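Local coordinates for protein immunomodulatory active chitinase (Trichuris suis, PDB 6G9C) that is a secreted family 18 glycoside hydrolase that probably binds and hydrolyses chitin, and has immunomodulatory activity, at residues A114-A117 against T118-M122; Y163-L166 against C167-L171; K261-P264 against K265-I269. All blocks are in the same frame, centred on the assembly; numbering follows the deposited sequence.

Contact 1: A114-A117 against T118-M122; sequences AGTA and TFKKM
The side chains of T116 and K120 run alongside each other at the start of a short helix. With chi1 at 62°, T116 tucks OG1 in between its own N and C, on the side nearer the lysine chain, and OG1 rests against K120 CE at 3.6 Å. The lysine runs extended over T116 O, with CG 3.3 Å from that oxygen, then bends at its last torsion (chi4 -77°) and leads NZ away from the threonine to salt bridges with D159 and E156. This is the first turn of helix 117-122, which follows barrel strand 104-110 of the TIM-barrel domain. K120 N donates to T116 O over 2.8 Å, an i to i+4 bond that opens the helix, and K121 N makes a longer bond of 3.3 Å to A117 O. A water bridges the loop to the new helix: it donates to G115 O (3.0 Å) and accepts from F119 N (3.1 Å), a backbone N-H of the first turn. G115 O also lies near the plane of the F119 ring, at its edge, 3.8 Å from CD2. The buried F119 ring stacks with W152, on which T116 also rests, and M122 CE meets the ring's edge in plane.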
loop_
_atom_site.group_PDB
_atom_site.type_symbol
_atom_site.label_atom_id
_atom_site.label_comp_id
_atom_site.label_asym_id
_atom_site.label_seq_id
_atom_site.Cartn_x
_atom_site.Cartn_y
_atom_site.Cartn_z
ATOM N N ALA A 114 6.253 18.559 22.702
ATOM C CA ALA A 114 6.306 17.384 23.567
ATOM C C ALA A 114 7.302 17.558 24.704
ATOM O O ALA A 114 7.150 16.917 25.750
ATOM C CB ALA A 114 6.650 16.138 22.752
ATOM N N GLY A 115 8.298 18.424 24.544
ATOM C CA GLY A 115 9.221 18.593 25.642
ATOM C C GLY A 115 10.108 17.366 25.764
ATOM O O GLY A 115 10.088 16.458 24.932
ATOM N N THR A 116 10.898 17.355 26.830
ATOM C CA THR A 116 11.886 16.306 27.032
ATOM C C THR A 116 11.632 15.422 28.244
ATOM O O THR A 116 12.342 14.424 28.404
ATOM C CB THR A 116 13.290 16.920 27.155
ATOM O OG1 THR A 116 13.339 17.785 28.298
ATOM C CG2 THR A 116 13.619 17.738 25.897
ATOM N N ALA A 117 10.644 15.738 29.088
ATOM C CA ALA A 117 10.516 15.052 30.376
ATOM C C ALA A 117 10.361 13.543 30.202
ATOM O O ALA A 117 11.061 12.752 30.856
ATOM C CB ALA A 117 9.335 15.617 31.163
ATOM N N THR A 118 9.438 13.124 29.336
ATOM C CA THR A 118 9.220 11.693 29.146
ATOM C C THR A 118 10.388 11.045 28.411
ATOM O O THR A 118 10.814 9.943 28.778
ATOM C CB THR A 118 7.912 11.446 28.398
ATOM O OG1 THR A 118 6.856 12.159 29.052
ATOM C CG2 THR A 118 7.573 9.945 28.385
ATOM N N PHE A 119 10.915 11.707 27.372
ATOM C CA PHE A 119 12.094 11.180 26.682
ATOM C C PHE A 119 13.211 10.879 27.676
ATOM O O PHE A 119 13.821 9.803 27.639
ATOM C CB PHE A 119 12.597 12.170 25.633
ATOM C CG PHE A 119 11.945 12.032 24.279
ATOM C CD1 PHE A 119 11.825 10.795 23.664
ATOM C CD2 PHE A 119 11.471 13.155 23.616
ATOM C CE1 PHE A 119 11.238 10.678 22.410
ATOM C CE2 PHE A 119 10.880 13.052 22.357
ATOM C CZ PHE A 119 10.763 11.807 21.753
ATOM N N LYS A 120 13.482 11.832 28.577
ATOM C CA LYS A 120 14.569 11.696 29.545
ATOM C C LYS A 120 14.392 10.459 30.412
ATOM O O LYS A 120 15.356 9.729 30.673
ATOM C CB LYS A 120 14.635 12.948 30.430
ATOM C CG LYS A 120 15.289 14.151 29.784
ATOM C CD LYS A 120 15.284 15.346 30.744
ATOM C CE LYS A 120 16.137 16.491 30.206
ATOM N NZ LYS A 120 17.600 16.247 30.374
ATOM N N LYS A 121 13.171 10.227 30.899
ATOM C CA LYS A 121 12.903 9.051 31.715
ATOM C C LYS A 121 12.980 7.776 30.881
ATOM O O LYS A 121 13.584 6.780 31.306
ATOM C CB LYS A 121 11.531 9.169 32.383
ATOM C CG LYS A 121 11.412 10.294 33.408
ATOM C CD LYS A 121 10.081 10.229 34.133
ATOM C CE LYS A 121 9.814 11.519 34.891
ATOM N NZ LYS A 121 8.760 11.355 35.934
ATOM N N MET A 122 12.374 7.793 29.692
ATOM C CA MET A 122 12.331 6.598 28.848
ATOM C C MET A 122 13.732 6.109 28.492
ATOM O O MET A 122 13.990 4.902 28.468
ATOM C CB MET A 122 11.532 6.892 27.576
ATOM C CG MET A 122 11.433 5.714 26.613
ATOM S SD MET A 122 12.781 5.677 25.427
ATOM C CE MET A 122 12.160 6.884 24.228
HETATM O O HOH W 1 9.105 13.951 26.205
#

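Contact 2: Y163-L166 against C167-L171; sequences YLLL and CQEIL
L164 O accepts the backbone N of Q168 at 2.8 Å, and the glutamine side chain folds back over the same carbonyl: Q168 CG lies 3.2 Å from L164 O, and the amide ends against the leucine, with NE2 3.7 Å from L164 CG. The neighbouring i to i+4 bond from E169 N to L165 O is equally short, and E169 CG likewise passes close to its acceptor before OE1 reaches a salt bridge with R129 of helix 126-142. On the buried side, Y163 holds CG anti to its backbone N (chi1 -178°), which lays the ring alongside the next turn. C167 SG sits over one ring face, offset toward the rim, 4.1 Å from the Y163 centroid and 24° off the ring normal: a Cys sulfur-aromatic contact. One turn on, L166 CG meets I170 CD1 at 3.8 Å, at a slant. These residues turn helix 160-181 against strand 147-151, where L150 touches Y163, L166 and C167, and F148 touches I170; helix and strand belong to a beta-alpha-beta unit of the barrel. Pairing with R129 probably favours a charged E169 and ties the two helices, while apolar and sulfur-aromatic contacts hold the strand-facing side.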
loop_
_atom_site.group_PDB
_atom_site.type_symbol
_atom_site.label_atom_id
_atom_site.label_comp_id
_atom_site.label_asym_id
_atom_site.label_seq_id
_atom_site.Cartn_x
_atom_site.Cartn_y
_atom_site.Cartn_z
ATOM N N TYR A 163 20.986 8.720 24.958
ATOM C CA TYR A 163 20.476 8.957 23.608
ATOM C C TYR A 163 21.148 8.029 22.600
ATOM O O TYR A 163 20.487 7.464 21.716
ATOM C CB TYR A 163 20.695 10.416 23.229
ATOM C CG TYR A 163 20.151 10.784 21.867
ATOM C CD1 TYR A 163 18.827 11.163 21.707
ATOM C CD2 TYR A 163 20.970 10.761 20.744
ATOM C CE1 TYR A 163 18.324 11.517 20.454
ATOM C CE2 TYR A 163 20.477 11.111 19.493
ATOM C CZ TYR A 163 19.159 11.481 19.355
ATOM O OH TYR A 163 18.692 11.821 18.103
ATOM N N LEU A 164 22.465 7.858 22.724
ATOM C CA LEU A 164 23.192 6.962 21.833
ATOM C C LEU A 164 22.760 5.515 22.033
ATOM O O LEU A 164 22.577 4.771 21.061
ATOM C CB LEU A 164 24.695 7.109 22.065
ATOM C CG LEU A 164 25.571 6.091 21.327
ATOM C CD1 LEU A 164 25.413 6.285 19.830
ATOM C CD2 LEU A 164 27.032 6.161 21.751
ATOM N N LEU A 165 22.601 5.097 23.293
ATOM C CA LEU A 165 22.115 3.748 23.576
ATOM C C LEU A 165 20.733 3.530 22.969
ATOM O O LEU A 165 20.480 2.512 22.313
ATOM C CB LEU A 165 22.084 3.510 25.082
ATOM C CG LEU A 165 23.438 3.228 25.743
ATOM C CD1 LEU A 165 23.351 3.409 27.256
ATOM C CD2 LEU A 165 23.980 1.840 25.381
ATOM N N LEU A 166 19.824 4.485 23.178
ATOM C CA LEU A 166 18.506 4.397 22.556
ATOM C C LEU A 166 18.618 4.189 21.043
ATOM O O LEU A 166 17.973 3.293 20.477
ATOM C CB LEU A 166 17.698 5.657 22.878
ATOM C CG LEU A 166 16.346 5.813 22.176
ATOM C CD1 LEU A 166 15.392 4.716 22.600
ATOM C CD2 LEU A 166 15.759 7.175 22.488
ATOM N N CYS A 167 19.455 4.987 20.372
ATOM C CA CYS A 167 19.564 4.865 18.917
ATOM C C CYS A 167 20.204 3.540 18.500
ATOM O O CYS A 167 19.751 2.909 17.538
ATOM C CB CYS A 167 20.342 6.043 18.340
ATOM S SG CYS A 167 19.457 7.606 18.450
ATOM N N GLN A 168 21.242 3.090 19.212
ATOM C CA GLN A 168 21.845 1.806 18.876
ATOM C C GLN A 168 20.846 0.670 19.063
ATOM O O GLN A 168 20.797 -0.265 18.253
ATOM C CB GLN A 168 23.094 1.570 19.739
ATOM C CG GLN A 168 24.233 2.537 19.437
ATOM C CD GLN A 168 25.334 2.458 20.474
ATOM O OE1 GLN A 168 25.082 2.101 21.626
ATOM N NE2 GLN A 168 26.562 2.768 20.068
ATOM N N GLU A 169 20.039 0.732 20.132
ATOM C CA GLU A 169 19.080 -0.337 20.406
ATOM C C GLU A 169 17.900 -0.316 19.426
ATOM O O GLU A 169 17.386 -1.383 19.057
ATOM C CB GLU A 169 18.598 -0.238 21.854
ATOM C CG GLU A 169 19.704 -0.643 22.865
ATOM C CD GLU A 169 19.471 -0.136 24.285
ATOM O OE1 GLU A 169 18.331 0.241 24.627
ATOM O OE2 GLU A 169 20.448 -0.114 25.065
ATOM N N ILE A 170 17.445 0.874 19.010
ATOM C CA ILE A 170 16.395 0.953 17.982
ATOM C C ILE A 170 16.849 0.246 16.712
ATOM O O ILE A 170 16.145 -0.619 16.172
ATOM C CB ILE A 170 16.007 2.415 17.685
ATOM C CG1 ILE A 170 15.137 3.007 18.803
ATOM C CG2 ILE A 170 15.253 2.531 16.302
ATOM C CD1 ILE A 170 15.098 4.552 18.803
ATOM N N LEU A 171 18.041 0.595 16.221
ATOM C CA LEU A 171 18.526 -0.018 14.989
ATOM C C LEU A 171 18.655 -1.525 15.146
ATOM O O LEU A 171 18.248 -2.281 14.256
ATOM C CB LEU A 171 19.861 0.602 14.563
ATOM C CG LEU A 171 20.506 -0.041 13.328
ATOM C CD1 LEU A 171 19.633 0.135 12.085
ATOM C CD2 LEU A 171 21.900 0.501 13.079
#

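Contact 3: K261-P264 against K265-I269; sequences KGMP and KKQII
M263 and I268 make the apolar part of this tight connection, CG of the methionine meeting CG1 of the isoleucine at 3.6 Å, the two chains running askew. The M263 chain leaves trans to its N (chi1 -178°), then bends at chi2 and chi3, which brings SD across Q267 CB at 3.8 Å, roughly at right angles to the glutamine chain. W258 of helix 251-261 touches both M263 and I268, and V215 of strand 214-218 also touches the methionine. Backbone bonding closes the turn: Q267 N donates to P264 O over 2.9 Å and I268 N donates to K265 O, both i to i+3 bonds, bracketing the 3-10 segment 265-267. Before it, G262 ends helix 251-261 in a Schellman motif, its positive phi (120°) suiting glycine. After it, strand 268-281 enters the TIM barrel between strands 214-218 and 364-368. Polar against apolar, the extended Q267 chain lies alongside P264, with OE1 3.3 Å from CG and 3.4 Å from CD of the proline ring, while NE2 donates to A209 O of helix 205-211. The glutamine amide is thereby tied on its nitrogen side to a neighbouring helix, which probably restricts its rotation and keeps OE1 against the weakly polar C-H groups of the proline ring.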
loop_
_atom_site.group_PDB
_atom_site.type_symbol
_atom_site.label_atom_id
_atom_site.label_comp_id
_atom_site.label_asym_id
_atom_site.label_seq_id
_atom_site.Cartn_x
_atom_site.Cartn_y
_atom_site.Cartn_z
ATOM N N LYS A 261 32.184 17.523 13.151
ATOM C CA LYS A 261 32.051 16.648 14.307
ATOM C C LYS A 261 32.036 15.173 13.936
ATOM O O LYS A 261 32.085 14.328 14.834
ATOM C CB LYS A 261 30.778 16.996 15.079
ATOM C CG LYS A 261 30.834 18.363 15.735
ATOM C CD LYS A 261 31.514 18.294 17.079
ATOM C CE LYS A 261 30.663 17.536 18.085
ATOM N NZ LYS A 261 31.301 17.562 19.438
ATOM N N GLY A 262 31.949 14.839 12.651
ATOM C CA GLY A 262 32.126 13.460 12.241
ATOM C C GLY A 262 30.949 12.826 11.531
ATOM O O GLY A 262 30.959 11.615 11.298
ATOM N N MET A 263 29.936 13.618 11.171
ATOM C CA MET A 263 28.803 13.098 10.416
ATOM C C MET A 263 29.078 13.247 8.927
ATOM O O MET A 263 29.248 14.379 8.452
ATOM C CB MET A 263 27.518 13.823 10.789
ATOM C CG MET A 263 26.263 13.303 10.074
ATOM S SD MET A 263 25.818 11.617 10.561
ATOM C CE MET A 263 25.301 11.876 12.259
ATOM N N PRO A 264 29.154 12.153 8.167
ATOM C CA PRO A 264 29.414 12.270 6.725
ATOM C C PRO A 264 28.376 13.150 6.029
ATOM O O PRO A 264 27.182 13.120 6.349
ATOM C CB PRO A 264 29.354 10.817 6.237
ATOM C CG PRO A 264 29.684 9.983 7.471
ATOM C CD PRO A 264 29.088 10.752 8.620
ATOM N N LYS A 265 28.855 13.956 5.076
ATOM C CA LYS A 265 28.008 14.967 4.442
ATOM C C LYS A 265 26.770 14.356 3.792
ATOM O O LYS A 265 25.711 14.997 3.750
ATOM C CB LYS A 265 28.807 15.734 3.386
ATOM C CG LYS A 265 29.719 16.835 3.902
ATOM C CD LYS A 265 30.227 17.656 2.716
ATOM C CE LYS A 265 31.213 18.730 3.125
ATOM N NZ LYS A 265 30.532 19.950 3.630
ATOM N N LYS A 266 26.877 13.130 3.272
ATOM C CA LYS A 266 25.728 12.528 2.606
ATOM C C LYS A 266 24.653 12.085 3.588
ATOM O O LYS A 266 23.545 11.736 3.154
ATOM C CB LYS A 266 26.176 11.354 1.731
ATOM C CG LYS A 266 27.060 11.772 0.546
ATOM C CD LYS A 266 26.533 13.029 -0.175
ATOM C CE LYS A 266 25.375 12.715 -1.121
ATOM N NZ LYS A 266 25.008 13.875 -1.989
ATOM N N GLN A 267 24.946 12.121 4.887
ATOM C CA GLN A 267 23.965 11.869 5.932
ATOM C C GLN A 267 23.392 13.147 6.537
ATOM O O GLN A 267 22.513 13.068 7.401
ATOM C CB GLN A 267 24.593 10.999 7.037
ATOM C CG GLN A 267 24.734 9.531 6.623
ATOM C CD GLN A 267 25.469 8.688 7.658
ATOM O OE1 GLN A 267 26.686 8.518 7.589
ATOM N NE2 GLN A 267 24.725 8.145 8.614
ATOM N N ILE A 268 23.857 14.320 6.112
ATOM C CA ILE A 268 23.371 15.589 6.646
ATOM C C ILE A 268 22.330 16.133 5.678
ATOM O O ILE A 268 22.667 16.525 4.554
ATOM C CB ILE A 268 24.510 16.599 6.851
ATOM C CG1 ILE A 268 25.541 16.058 7.849
ATOM C CG2 ILE A 268 23.929 17.938 7.321
ATOM C CD1 ILE A 268 26.897 16.795 7.810
ATOM N N ILE A 269 21.071 16.177 6.110
ATOM C CA ILE A 269 19.974 16.657 5.274
ATOM C C ILE A 269 19.594 18.053 5.742
ATOM O O ILE A 269 19.253 18.247 6.915
ATOM C CB ILE A 269 18.763 15.712 5.330
ATOM C CG1 ILE A 269 19.204 14.241 5.206
ATOM C CG2 ILE A 269 17.746 16.087 4.225
ATOM C CD1 ILE A 269 20.083 13.922 3.985
#

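In the fold
All three contacts lie in the family 18 TIM barrel, at different points of its strand-helix succession. Contact 1 is a surface contact where a helix begins after a strand, and combines main-chain and water-mediated bonds with a lysine that reaches acidic partners and a phenylalanine stacked on W152; contact 2 is partly buried within a helix and packs sulfur, ring and aliphatic groups toward a strand; contact 3, also partly buried, turns from a helix end into a strand. Contacts 1 and 2 touch, M122 SD lying 4.0 Å from L166 CD1, and both have side chains against W152. Contacts 2 and 3 stay about 9 Å apart at their nearest atoms, yet both pack on helix 205-211.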